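Local coordinates for protein thiamine pyrophosphokinase (PDB 1IG0) that transfers a diphosphate group from ATP to thiamine, making the cofactor thiamine diphosphate and releasing AMP, at residues L61-V66 with L136-P141. Sequence-based numbering, arbitrary orientation.
Sequences LHDLKV and LHFNSP
Leu64 meets two rings of the 136-139 helix end, His137 and Phe138. The packing is mainly apolar. Leu64 CD1 makes a CH-pi contact over one face of the His137 imidazole, 3.9 Å from the ring centroid and 14° off its normal. The other methyl, Leu64 CD2, lies 3.8 Å from His137 CD2. Leu64 CG stands anti to the backbone N (chi1 -174°), which points the branch at His137; chi2 near 71° then sets the two methyls against the ring. Nearer the backbone, Leu64 CB lies 3.9 Å from Phe138 CZ. His137 CD2 sits over the centre of the Phe138 ring.

The polar link runs through Asp63 and a water. Asp63 OD2 lies at the edge of the Phe138 ring, in its plane, 3.5 Å from Phe138 CE2. The same oxygen accepts a 2.7 Å hydrogen bond from the water, which also bonds His137 NE2 at 2.9 Å. His137 ND1 bonds Tyr93 OH, so both ring nitrogens are engaged. With an alanine in place of His137, the Leu64 methyls would probably lose the ring face they pack on, and the water and Tyr93 OH would each lose a partner.

This is helix-on-sheet packing in the alpha-beta-alpha catalytic domain, where helix 126-139 ends against the start of parallel strand 64-68.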
ATOM      1  N   LEU B  61       0.697 -20.996 -16.926  1.00 25.97           N
ATOM      2  CA  LEU B  61      -0.707 -21.090 -16.537  1.00 25.33           C
ATOM      3  C   LEU B  61      -1.594 -19.989 -17.108  1.00 24.52           C
ATOM      4  O   LEU B  61      -2.820 -20.057 -17.001  1.00 23.65           O
ATOM      5  CB  LEU B  61      -0.832 -21.097 -15.013  1.00 26.58           C
ATOM      6  CG  LEU B  61      -0.419 -22.381 -14.295  1.00 28.04           C
ATOM      7  CD1 LEU B  61      -0.490 -22.173 -12.790  1.00 28.99           C
ATOM      8  CD2 LEU B  61      -1.335 -23.516 -14.724  1.00 28.79           C
ATOM      9  N   HIS B  62      -0.985 -18.972 -17.706  1.00 23.25           N
ATOM     10  CA  HIS B  62      -1.761 -17.883 -18.282  1.00 21.94           C
ATOM     11  C   HIS B  62      -1.541 -17.777 -19.782  1.00 21.56           C
ATOM     12  O   HIS B  62      -0.447 -18.035 -20.281  1.00 21.21           O
ATOM     13  CB  HIS B  62      -1.417 -16.562 -17.591  1.00 20.94           C
ATOM     14  CG  HIS B  62      -1.823 -16.524 -16.149  1.00 21.12           C
ATOM     15  ND1 HIS B  62      -1.171 -17.246 -15.175  1.00 19.49           N
ATOM     16  CD2 HIS B  62      -2.848 -15.894 -15.528  1.00 20.20           C
ATOM     17  CE1 HIS B  62      -1.776 -17.065 -14.014  1.00 19.24           C
ATOM     18  NE2 HIS B  62      -2.798 -16.249 -14.202  1.00 19.59           N
ATOM     19  N   ASP B  63      -2.596 -17.406 -20.497  1.00 21.47           N
ATOM     20  CA  ASP B  63      -2.541 -17.288 -21.948  1.00 21.79           C
ATOM     21  C   ASP B  63      -1.834 -16.029 -22.437  1.00 21.61           C
ATOM     22  O   ASP B  63      -0.740 -16.101 -23.002  1.00 22.99           O
ATOM     23  CB  ASP B  63      -3.962 -17.352 -22.518  1.00 22.43           C
ATOM     24  CG  ASP B  63      -4.004 -17.132 -24.018  1.00 24.49           C
ATOM     25  OD1 ASP B  63      -3.030 -17.502 -24.706  1.00 24.62           O
ATOM     26  OD2 ASP B  63      -5.020 -16.602 -24.512  1.00 25.06           O
ATOM     27  N   LEU B  64      -2.458 -14.876 -22.221  1.00 20.43           N
ATOM     28  CA  LEU B  64      -1.888 -13.607 -22.656  1.00 18.90           C
ATOM     29  C   LEU B  64      -0.945 -12.998 -21.620  1.00 19.73           C
ATOM     30  O   LEU B  64      -1.169 -13.112 -20.417  1.00 19.02           O
ATOM     31  CB  LEU B  64      -3.012 -12.609 -22.958  1.00 18.85           C
ATOM     32  CG  LEU B  64      -2.604 -11.263 -23.569  1.00 18.63           C
ATOM     33  CD1 LEU B  64      -2.164 -11.470 -25.009  1.00 19.45           C
ATOM     34  CD2 LEU B  64      -3.776 -10.300 -23.522  1.00 18.56           C
ATOM     35  N   LYS B  65       0.119 -12.360 -22.102  1.00 19.46           N
ATOM     36  CA  LYS B  65       1.080 -11.691 -21.231  1.00 19.84           C
ATOM     37  C   LYS B  65       1.232 -10.260 -21.717  1.00 19.24           C
ATOM     38  O   LYS B  65       1.568 -10.018 -22.877  1.00 18.07           O
ATOM     39  CB  LYS B  65       2.445 -12.384 -21.257  1.00 19.13           C
ATOM     40  CG  LYS B  65       2.473 -13.763 -20.620  1.00 21.49           C
ATOM     41  CD  LYS B  65       1.979 -14.830 -21.579  1.00 22.20           C
ATOM     42  CE  LYS B  65       2.039 -16.208 -20.942  1.00 23.52           C
ATOM     43  NZ  LYS B  65       1.698 -17.268 -21.926  1.00 24.75           N
ATOM     44  N   VAL B  66       0.982  -9.310 -20.823  1.00 17.93           N
ATOM     45  CA  VAL B  66       1.070  -7.900 -21.176  1.00 18.80           C
ATOM     46  C   VAL B  66       2.038  -7.142 -20.278  1.00 19.57           C
ATOM     47  O   VAL B  66       2.055  -7.333 -19.062  1.00 19.89           O
ATOM     48  CB  VAL B  66      -0.321  -7.224 -21.088  1.00 18.02           C
ATOM     49  CG1 VAL B  66      -0.204  -5.733 -21.370  1.00 18.81           C
ATOM     50  CG2 VAL B  66      -1.280  -7.876 -22.077  1.00 17.76           C
ATOM     51  N   LEU B 136     -10.059  -5.780 -25.239  1.00 17.31           N
ATOM     52  CA  LEU B 136     -10.161  -5.709 -26.693  1.00 18.16           C
ATOM     53  C   LEU B 136      -9.581  -6.976 -27.318  1.00 17.74           C
ATOM     54  O   LEU B 136     -10.166  -7.557 -28.233  1.00 16.87           O
ATOM     55  CB  LEU B 136      -9.410  -4.482 -27.218  1.00 18.90           C
ATOM     56  CG  LEU B 136     -10.100  -3.124 -27.059  1.00 19.58           C
ATOM     57  CD1 LEU B 136      -9.136  -2.007 -27.442  1.00 19.28           C
ATOM     58  CD2 LEU B 136     -11.355  -3.086 -27.932  1.00 19.71           C
ATOM     59  N   HIS B 137      -8.429  -7.400 -26.815  1.00 17.81           N
ATOM     60  CA  HIS B 137      -7.769  -8.598 -27.324  1.00 18.64           C
ATOM     61  C   HIS B 137      -8.691  -9.813 -27.304  1.00 19.05           C
ATOM     62  O   HIS B 137      -8.790 -10.547 -28.288  1.00 19.58           O
ATOM     63  CB  HIS B 137      -6.525  -8.916 -26.490  1.00 18.29           C
ATOM     64  CG  HIS B 137      -5.884 -10.222 -26.844  1.00 19.58           C
ATOM     65  ND1 HIS B 137      -4.999 -10.359 -27.891  1.00 20.44           N
ATOM     66  CD2 HIS B 137      -6.042 -11.461 -26.319  1.00 19.94           C
ATOM     67  CE1 HIS B 137      -4.640 -11.627 -27.997  1.00 21.42           C
ATOM     68  NE2 HIS B 137      -5.259 -12.315 -27.056  1.00 21.98           N
ATOM     69  N   PHE B 138      -9.362 -10.024 -26.177  1.00 18.48           N
ATOM     70  CA  PHE B 138     -10.250 -11.170 -26.026  1.00 18.84           C
ATOM     71  C   PHE B 138     -11.686 -10.981 -26.501  1.00 18.74           C
ATOM     72  O   PHE B 138     -12.326 -11.944 -26.923  1.00 18.71           O
ATOM     73  CB  PHE B 138     -10.291 -11.613 -24.558  1.00 18.52           C
ATOM     74  CG  PHE B 138      -9.047 -12.312 -24.095  1.00 19.54           C
ATOM     75  CD1 PHE B 138      -8.265 -11.769 -23.081  1.00 19.72           C
ATOM     76  CD2 PHE B 138      -8.659 -13.519 -24.668  1.00 18.94           C
ATOM     77  CE1 PHE B 138      -7.113 -12.418 -22.643  1.00 21.60           C
ATOM     78  CE2 PHE B 138      -7.511 -14.177 -24.239  1.00 21.04           C
ATOM     79  CZ  PHE B 138      -6.736 -13.627 -23.224  1.00 20.96           C
ATOM     80  N   ASN B 139     -12.193  -9.754 -26.447  1.00 18.91           N
ATOM     81  CA  ASN B 139     -13.587  -9.531 -26.812  1.00 18.83           C
ATOM     82  C   ASN B 139     -13.910  -8.762 -28.090  1.00 18.64           C
ATOM     83  O   ASN B 139     -15.083  -8.592 -28.423  1.00 17.75           O
ATOM     84  CB  ASN B 139     -14.306  -8.885 -25.625  1.00 19.23           C
ATOM     85  CG  ASN B 139     -14.068  -9.642 -24.326  1.00 20.73           C
ATOM     86  OD1 ASN B 139     -14.245 -10.858 -24.267  1.00 20.09           O
ATOM     87  ND2 ASN B 139     -13.670  -8.923 -23.279  1.00 19.43           N
ATOM     88  N   SER B 140     -12.892  -8.299 -28.806  1.00 19.04           N
ATOM     89  CA  SER B 140     -13.131  -7.570 -30.045  1.00 19.13           C
ATOM     90  C   SER B 140     -12.416  -8.216 -31.228  1.00 19.74           C
ATOM     91  O   SER B 140     -11.238  -7.952 -31.469  1.00 19.29           O
ATOM     92  CB  SER B 140     -12.675  -6.116 -29.914  1.00 20.22           C
ATOM     93  OG  SER B 140     -12.789  -5.443 -31.159  1.00 20.77           O
ATOM     94  N   PRO B 141     -13.119  -9.081 -31.977  1.00 19.59           N
ATOM     95  CA  PRO B 141     -12.502  -9.737 -33.133  1.00 20.20           C
ATOM     96  C   PRO B 141     -11.975  -8.710 -34.138  1.00 20.62           C
ATOM     97  O   PRO B 141     -11.001  -8.961 -34.851  1.00 20.99           O
ATOM     98  CB  PRO B 141     -13.647 -10.571 -33.701  1.00 19.29           C
ATOM     99  CG  PRO B 141     -14.431 -10.927 -32.484  1.00 19.83           C
ATOM    100  CD  PRO B 141     -14.476  -9.608 -31.745  1.00 20.15           C
TER
HETATM  101  O   HOH W   1      -4.825 -15.204 -26.795  1.00 30.00           O